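Local coordinates for acyl-coenzyme A oxidase acox-1.2 (Caenorhabditis elegans, PDB 5K3J), which catalyses the first, FAD-dependent desaturation step of peroxisomal beta-oxidation that shortens the side chains of ascaroside pheromones, at residues K291-M296 / G387-V392; M298-F303 / V391-T396. One frame throughout, in Å; residues are numbered along the deposited sequence.

Contact 1 of 2, residues K291-M296 / G387-V392. With 6QA (~{S}-[2-[3-[[(2~{R})-4-[[[(2~{R},3~{S},4~{R},5~{R})-5-(6-aminopurin-9-yl)-4-oxidanyl-3-phosphonooxy-oxolan-2-yl]methoxy-oxidanyl-phosphoryl]oxy-oxidanyl-phosphoryl]oxy-3,3-dimethyl-2-oxidanyl-butanoyl]amino]propanoylamino]ethyl] 5-[(2~{R},3~{R},5~{R},6~{S})-6-methyl-3,5-bis(oxidanyl)oxan-2-yl]oxypentanethioate), chain E.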
# COMPACT_ATOMS: atom_id res chain seq x y z
N LYS A 291 24.11 8.45 -3.52
CA LYS A 291 23.87 9.33 -2.38
C LYS A 291 22.45 9.13 -1.85
O LYS A 291 22.24 9.02 -0.64
CB LYS A 291 24.09 10.80 -2.73
CG LYS A 291 23.99 11.70 -1.52
CD LYS A 291 23.88 13.16 -1.90
CE LYS A 291 22.73 13.83 -1.16
NZ LYS A 291 22.81 13.62 0.32
N ILE A 292 21.50 9.06 -2.77
CA ILE A 292 20.10 8.84 -2.42
C ILE A 292 19.92 7.48 -1.75
O ILE A 292 19.37 7.39 -0.65
CB ILE A 292 19.18 8.91 -3.66
CG1 ILE A 292 19.23 10.30 -4.29
CG2 ILE A 292 17.75 8.53 -3.28
CD1 ILE A 292 18.83 11.42 -3.36
N ARG A 293 20.40 6.43 -2.41
CA ARG A 293 20.27 5.06 -1.91
C ARG A 293 20.89 4.87 -0.53
O ARG A 293 20.32 4.20 0.33
CB ARG A 293 20.91 4.07 -2.89
CG ARG A 293 20.19 3.92 -4.22
CD ARG A 293 21.03 3.10 -5.19
NE ARG A 293 20.38 2.96 -6.49
CZ ARG A 293 21.04 2.83 -7.64
NH1 ARG A 293 22.36 2.83 -7.66
NH2 ARG A 293 20.37 2.71 -8.77
N SER A 294 22.06 5.47 -0.33
CA SER A 294 22.71 5.44 0.96
C SER A 294 21.87 6.14 2.01
O SER A 294 21.84 5.75 3.18
CB SER A 294 24.10 6.08 0.88
OG SER A 294 24.02 7.42 0.42
N GLN A 295 21.15 7.17 1.58
CA GLN A 295 20.43 8.05 2.49
C GLN A 295 19.05 7.54 2.91
O GLN A 295 18.57 7.87 4.00
CB GLN A 295 20.31 9.44 1.85
CG GLN A 295 19.50 10.46 2.62
CD GLN A 295 18.11 10.65 2.05
OE1 GLN A 295 17.66 9.86 1.21
NE2 GLN A 295 17.42 11.69 2.48
N MET A 296 18.41 6.72 2.08
CA MET A 296 17.01 6.37 2.34
C MET A 296 16.81 5.27 3.38
O MET A 296 15.68 4.97 3.73
CB MET A 296 16.31 5.99 1.04
CG MET A 296 17.15 5.24 0.04
SD MET A 296 16.29 5.10 -1.54
CE MET A 296 14.79 4.28 -1.01
N GLY A 387 20.73 -3.21 -2.26
CA GLY A 387 19.76 -4.05 -1.58
C GLY A 387 19.17 -3.35 -0.37
O GLY A 387 18.03 -3.59 -0.00
N LEU A 388 19.97 -2.48 0.24
CA LEU A 388 19.54 -1.79 1.45
C LEU A 388 18.31 -0.92 1.20
O LEU A 388 17.38 -0.92 2.00
CB LEU A 388 20.68 -0.93 2.01
CG LEU A 388 20.53 -0.53 3.48
CD1 LEU A 388 20.41 -1.77 4.34
CD2 LEU A 388 21.71 0.32 3.94
N LYS A 389 18.29 -0.19 0.09
CA LYS A 389 17.14 0.66 -0.22
C LYS A 389 15.92 -0.18 -0.59
O LYS A 389 14.79 0.21 -0.33
CB LYS A 389 17.49 1.64 -1.35
CG LYS A 389 17.74 0.99 -2.69
CD LYS A 389 16.92 1.65 -3.80
CE LYS A 389 15.49 1.11 -3.84
NZ LYS A 389 14.65 1.82 -4.85
N SER A 390 16.16 -1.34 -1.20
CA SER A 390 15.07 -2.21 -1.63
C SER A 390 14.36 -2.86 -0.45
O SER A 390 13.14 -2.74 -0.31
CB SER A 390 15.60 -3.29 -2.58
OG SER A 390 16.07 -2.71 -3.78
N VAL A 391 15.12 -3.53 0.41
CA VAL A 391 14.55 -4.21 1.58
C VAL A 391 13.91 -3.21 2.53
O VAL A 391 12.80 -3.43 3.02
CB VAL A 391 15.62 -5.02 2.33
CG1 VAL A 391 15.11 -5.45 3.70
CG2 VAL A 391 16.04 -6.23 1.52
N VAL A 392 14.60 -2.10 2.78
CA VAL A 392 14.12 -1.08 3.70
C VAL A 392 12.80 -0.47 3.22
O VAL A 392 11.83 -0.44 3.97
CB VAL A 392 15.17 0.03 3.91
CG1 VAL A 392 14.52 1.28 4.43
CG2 VAL A 392 16.26 -0.44 4.86
P26 6QA E . 24.07 0.08 -16.66
P29 6QA E . 26.30 -1.84 -17.33
P50 6QA E . 28.69 -6.79 -12.97
O01 6QA E . 13.09 10.37 -1.09
C02 6QA E . 14.10 10.95 -1.94
C03 6QA E . 13.33 11.20 -3.25
O04 6QA E . 14.17 11.47 -4.28
C05 6QA E . 14.81 10.38 -4.86
C06 6QA E . 14.41 10.34 -6.36
C07 6QA E . 15.61 9.75 -7.14
C08 6QA E . 15.53 10.23 -8.59
C09 6QA E . 15.46 9.09 -9.52
S10 6QA E . 16.72 9.17 -10.90
C11 6QA E . 17.72 7.66 -11.07
C12 6QA E . 17.18 6.43 -10.39
N13 6QA E . 17.18 5.38 -11.34
C14 6QA E . 18.00 4.20 -11.16
C15 6QA E . 17.97 3.05 -12.23
C16 6QA E . 19.43 2.85 -12.75
N17 6QA E . 19.80 1.42 -12.80
C18 6QA E . 20.87 1.03 -13.72
C19 6QA E . 21.28 -0.44 -13.80
O20 6QA E . 20.38 -1.21 -13.03
C21 6QA E . 22.72 -0.67 -13.26
C22 6QA E . 22.99 -2.20 -13.58
C23 6QA E . 22.77 -0.31 -11.74
C24 6QA E . 23.81 0.15 -13.95
O25 6QA E . 24.33 -0.51 -15.13
O27 6QA E . 22.58 0.10 -17.05
O28 6QA E . 24.94 -0.95 -17.70
O30 6QA E . 27.48 -1.19 -18.06
O31 6QA E . 26.50 -1.88 -15.66
C32 6QA E . 26.58 -3.06 -14.96
C33 6QA E . 28.10 -3.27 -14.58
O34 6QA E . 28.63 -2.17 -14.18
C35 6QA E . 29.02 -2.28 -12.61
N36 6QA E . 28.39 -1.16 -11.89
C37 6QA E . 27.13 -0.74 -12.05
N38 6QA E . 26.88 0.30 -11.25
C39 6QA E . 28.01 0.58 -10.55
C40 6QA E . 28.98 -0.35 -10.95
N41 6QA E . 30.22 -0.29 -10.40
C42 6QA E . 30.50 0.63 -9.48
N43 6QA E . 29.60 1.54 -9.07
C44 6QA E . 28.36 1.55 -9.57
N45 6QA E . 27.38 2.54 -9.12
C46 6QA E . 28.62 -3.44 -12.18
O47 6QA E . 29.75 -4.17 -11.51
C48 6QA E . 28.16 -4.25 -13.39
O49 6QA E . 29.03 -5.30 -13.67
O51 6QA E . 28.37 -7.78 -14.05
O52 6QA E . 27.50 -6.66 -12.01
O53 6QA E . 29.88 -7.24 -12.17
O54 6QA E . 26.12 -3.25 -17.82
O55 6QA E . 24.63 1.48 -16.78
O56 6QA E . 21.40 1.84 -14.41
O57 6QA E . 18.72 4.09 -10.22
O58 6QA E . 14.60 8.23 -9.33
O59 6QA E . 12.42 12.32 -3.13
C60 6QA E . 13.08 13.52 -2.72
C61 6QA E . 11.97 14.55 -2.74
C62 6QA E . 13.77 13.33 -1.34
C63 6QA E . 14.67 12.17 -1.34
O64 6QA E . 14.56 14.53 -1.04

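Contact 2 of 2, residues M298-F303 / V391-T396. With ATP (adenosine-5'-triphosphate), chain D.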
# COMPACT_ATOMS: atom_id res chain seq x y z
N MET A 298 18.00 5.85 6.31
CA MET A 298 17.68 6.87 7.29
C MET A 298 16.27 7.41 7.10
O MET A 298 15.48 7.47 8.04
CB MET A 298 18.69 8.01 7.20
CG MET A 298 18.34 9.22 8.03
SD MET A 298 18.50 8.90 9.79
CE MET A 298 20.25 8.56 9.89
N GLU A 299 15.96 7.79 5.86
CA GLU A 299 14.71 8.45 5.52
C GLU A 299 13.51 7.50 5.56
O GLU A 299 12.42 7.87 6.02
CB GLU A 299 14.81 9.09 4.14
CG GLU A 299 13.59 9.88 3.73
CD GLU A 299 13.66 10.34 2.29
OE1 GLU A 299 14.26 9.62 1.46
OE2 GLU A 299 13.11 11.42 1.97
N GLN A 300 13.69 6.28 5.07
CA GLN A 300 12.63 5.28 5.15
C GLN A 300 12.62 4.68 6.55
O GLN A 300 11.82 3.79 6.85
CB GLN A 300 12.81 4.19 4.09
CG GLN A 300 12.74 4.66 2.65
CD GLN A 300 11.33 4.64 2.10
OE1 GLN A 300 10.48 3.89 2.56
NE2 GLN A 300 11.08 5.48 1.10
N GLY A 301 13.50 5.19 7.41
CA GLY A 301 13.44 4.88 8.82
C GLY A 301 12.58 5.91 9.55
O GLY A 301 11.92 5.59 10.54
N LEU A 302 12.55 7.13 9.02
CA LEU A 302 11.85 8.24 9.68
C LEU A 302 10.36 8.34 9.30
O LEU A 302 9.53 8.59 10.18
CB LEU A 302 12.55 9.56 9.38
CG LEU A 302 13.89 9.74 10.11
CD1 LEU A 302 14.66 10.96 9.61
CD2 LEU A 302 13.66 9.83 11.61
N PHE A 303 10.03 8.15 8.03
CA PHE A 303 8.63 8.02 7.59
C PHE A 303 7.90 7.00 8.46
O PHE A 303 6.78 7.23 8.92
CB PHE A 303 8.55 7.56 6.14
CG PHE A 303 8.93 8.60 5.13
CD1 PHE A 303 8.46 9.90 5.22
CD2 PHE A 303 9.74 8.26 4.06
CE1 PHE A 303 8.81 10.84 4.25
CE2 PHE A 303 10.09 9.18 3.10
CZ PHE A 303 9.63 10.48 3.20
N VAL A 391 15.12 -3.53 0.41
CA VAL A 391 14.55 -4.21 1.58
C VAL A 391 13.91 -3.21 2.53
O VAL A 391 12.80 -3.43 3.02
CB VAL A 391 15.62 -5.02 2.33
CG1 VAL A 391 15.11 -5.45 3.70
CG2 VAL A 391 16.04 -6.23 1.52
N VAL A 392 14.60 -2.10 2.78
CA VAL A 392 14.12 -1.08 3.70
C VAL A 392 12.80 -0.47 3.22
O VAL A 392 11.83 -0.44 3.97
CB VAL A 392 15.17 0.03 3.91
CG1 VAL A 392 14.52 1.28 4.43
CG2 VAL A 392 16.26 -0.44 4.86
N ALA A 393 12.77 -0.01 1.97
CA ALA A 393 11.56 0.61 1.42
C ALA A 393 10.39 -0.37 1.39
O ALA A 393 9.24 0.02 1.62
CB ALA A 393 11.83 1.15 0.02
N HIS A 394 10.69 -1.63 1.10
CA HIS A 394 9.67 -2.67 1.03
C HIS A 394 9.09 -2.96 2.40
O HIS A 394 7.87 -3.02 2.57
CB HIS A 394 10.26 -3.94 0.42
CG HIS A 394 9.35 -5.13 0.49
ND1 HIS A 394 8.16 -5.21 -0.21
CD2 HIS A 394 9.46 -6.29 1.18
CE1 HIS A 394 7.58 -6.36 0.05
NE2 HIS A 394 8.34 -7.04 0.89
N GLU A 395 9.96 -3.14 3.39
CA GLU A 395 9.54 -3.43 4.75
C GLU A 395 8.95 -2.20 5.44
O GLU A 395 8.05 -2.32 6.26
CB GLU A 395 10.71 -3.99 5.58
CG GLU A 395 11.21 -5.35 5.11
CD GLU A 395 12.38 -5.86 5.94
OE1 GLU A 395 12.86 -5.10 6.81
OE2 GLU A 395 12.81 -7.01 5.72
N THR A 396 9.46 -1.02 5.09
CA THR A 396 8.88 0.23 5.58
C THR A 396 7.45 0.36 5.06
O THR A 396 6.58 0.90 5.74
CB THR A 396 9.71 1.46 5.15
OG1 THR A 396 11.04 1.34 5.67
CG2 THR A 396 9.08 2.74 5.68
PG ATP D . 11.63 -14.86 1.30
O1G ATP D . 13.05 -15.22 0.94
O2G ATP D . 10.59 -15.79 0.72
O3G ATP D . 11.43 -14.52 2.76
PB ATP D . 9.92 -12.82 0.43
O1B ATP D . 9.90 -11.52 1.21
O2B ATP D . 8.89 -13.89 0.72
O3B ATP D . 11.40 -13.46 0.54
PA ATP D . 9.53 -13.60 -2.21
O1A ATP D . 10.70 -13.75 -3.15
O2A ATP D . 9.00 -14.79 -1.46
O3A ATP D . 9.88 -12.45 -1.14
O5' ATP D . 8.31 -12.92 -3.02
C5' ATP D . 7.13 -12.51 -2.33
C4' ATP D . 6.69 -11.20 -2.97
O4' ATP D . 7.28 -10.08 -2.31
C3' ATP D . 7.13 -11.17 -4.42
O3' ATP D . 6.01 -10.95 -5.27
C2' ATP D . 8.11 -10.02 -4.52
O2' ATP D . 7.92 -9.26 -5.71
C1' ATP D . 7.83 -9.18 -3.28
N9 ATP D . 9.07 -8.55 -2.75
C8 ATP D . 10.01 -9.16 -2.01
N7 ATP D . 11.01 -8.31 -1.68
C5 ATP D . 10.71 -7.12 -2.21
C6 ATP D . 11.35 -5.78 -2.24
N6 ATP D . 12.53 -5.54 -1.62
N1 ATP D . 10.70 -4.80 -2.91
C2 ATP D . 9.52 -5.02 -3.53
N3 ATP D . 8.90 -6.21 -3.55
C4 ATP D . 9.43 -7.28 -2.91

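Contact 1 of 2, residues K291-M296 / G387-V392
The ammonium group of Lys389, whose aliphatic stem packs against Arg293 and Met296, is gripped by several backbone carbonyls: NZ donates hydrogen bonds to the oxygens of Gly433 and Gly428 and a weak one to that of Tyr431. The stem reaches them by a bent path. CG sits between the backbone N and the carbonyl carbon (chi1 66°), and further turns at chi2 and chi3 lead the amine away from helix 287-315 after CB has pointed at it. Met296 meets the base of this stem, its SD lying 3.7 Å from Lys389 CB and its terminal CE 3.8 Å from the same carbon. Farther out, Lys389 CD passes Arg293 CG at 4.0 Å, methylene against methylene. Val392 adds CG1, 3.9 Å from the backbone O of Met296. No hydrogen bond links the two segments, whose axes approach to 8.4 Å and cross at 46°. Both belong to the C-alpha1 domain of the acyl-CoA oxidase fold, and the 291-296 side of the crossing contributes Ile292 and Arg293 to the substrate pocket. Arg293, extended from CG to NE, carries its guanidinium to the ascaroside-CoA, where NH2 lies 2.6 Å from the pantetheine amide oxygen O57, approached obliquely to the guanidinium plane. Its NE donates to the carbonyl of Ala432, a residue altered in this structure. Ile292 CG2 touches C05 of the ligand at 3.8 Å, where the acyl chain joins the sugar. Arg293 NE and Lys389 NZ stay 6.1 Å apart. Both use carbonyls of residues 428-433, which would probably ease the proximity of two like charges, and Arg293 NH2 is left for the substrate amide oxygen.

Contact 2 of 2, residues M298-F303 / V391-T396
A chi1 of -60° puts Thr396 OG1 beside its own backbone N, where it meets the backbone of Gln300, while Gln300 bends at chi2 (-89°) and lays its amide across Ala393 and Thr396. The two segments run nearly parallel (7°, axes 9.4 Å apart) within the helical C-alpha1 domain of the acyl-CoA oxidase fold. The threonine hydroxyl lies between two carbonyl oxygens: Thr396 OG1 is 2.8 Å from Gln300 O across the contact. One turn back in its own helix, Val392 O is 2.6 Å from Thr396 OG1. The other touches across the contact are van der Waals. Gln300 CB rests on Val392 CG1 at 3.4 Å, and Gln300 OE1 lies 3.6 Å from Thr396 CG2. The other end of that amide, NE2, donates to the carbonyl of Ala425 in helix 418-426, which would hold the amide in this rotation and ties a third helix to the pair. Glu299, on the same turn, sends OE1 to hydroxyl O01 of the ascaroside and is important for substrate specificity. Pointing away from helix 287-315, His394 presents a ring face to the adenine of ATP, a nucleotide also held by His340 and Gln402 of the second subunit. With an alanine at His394 only CB would remain beside the base, and the adenine, losing the imidazole that covers it, would probably be freer to shift or tilt. Adenine C5 sits 3.6 Å above the plane of the His394 ring, over its centre.

Contact 1 and contact 2 are successive meetings of the same two helices, 287-315 and 379-405, with centres 8 Å apart and Val391 and Val392 in common. Both are buried near the centre of the chain; neither is a surface contact. The segments cross obliquely in contact 1 and run almost parallel in contact 2. Contact 1 packs the hydrocarbon parts of a lysine and an arginine with a methionine beside the CoA part of the substrate, whereas contact 2 uses neutral groups and a hydroxyl between backbone carbonyls. Helix 287-315 carries substrate-binding residues, helix 379-405 residues of the ATP site shared between subunits.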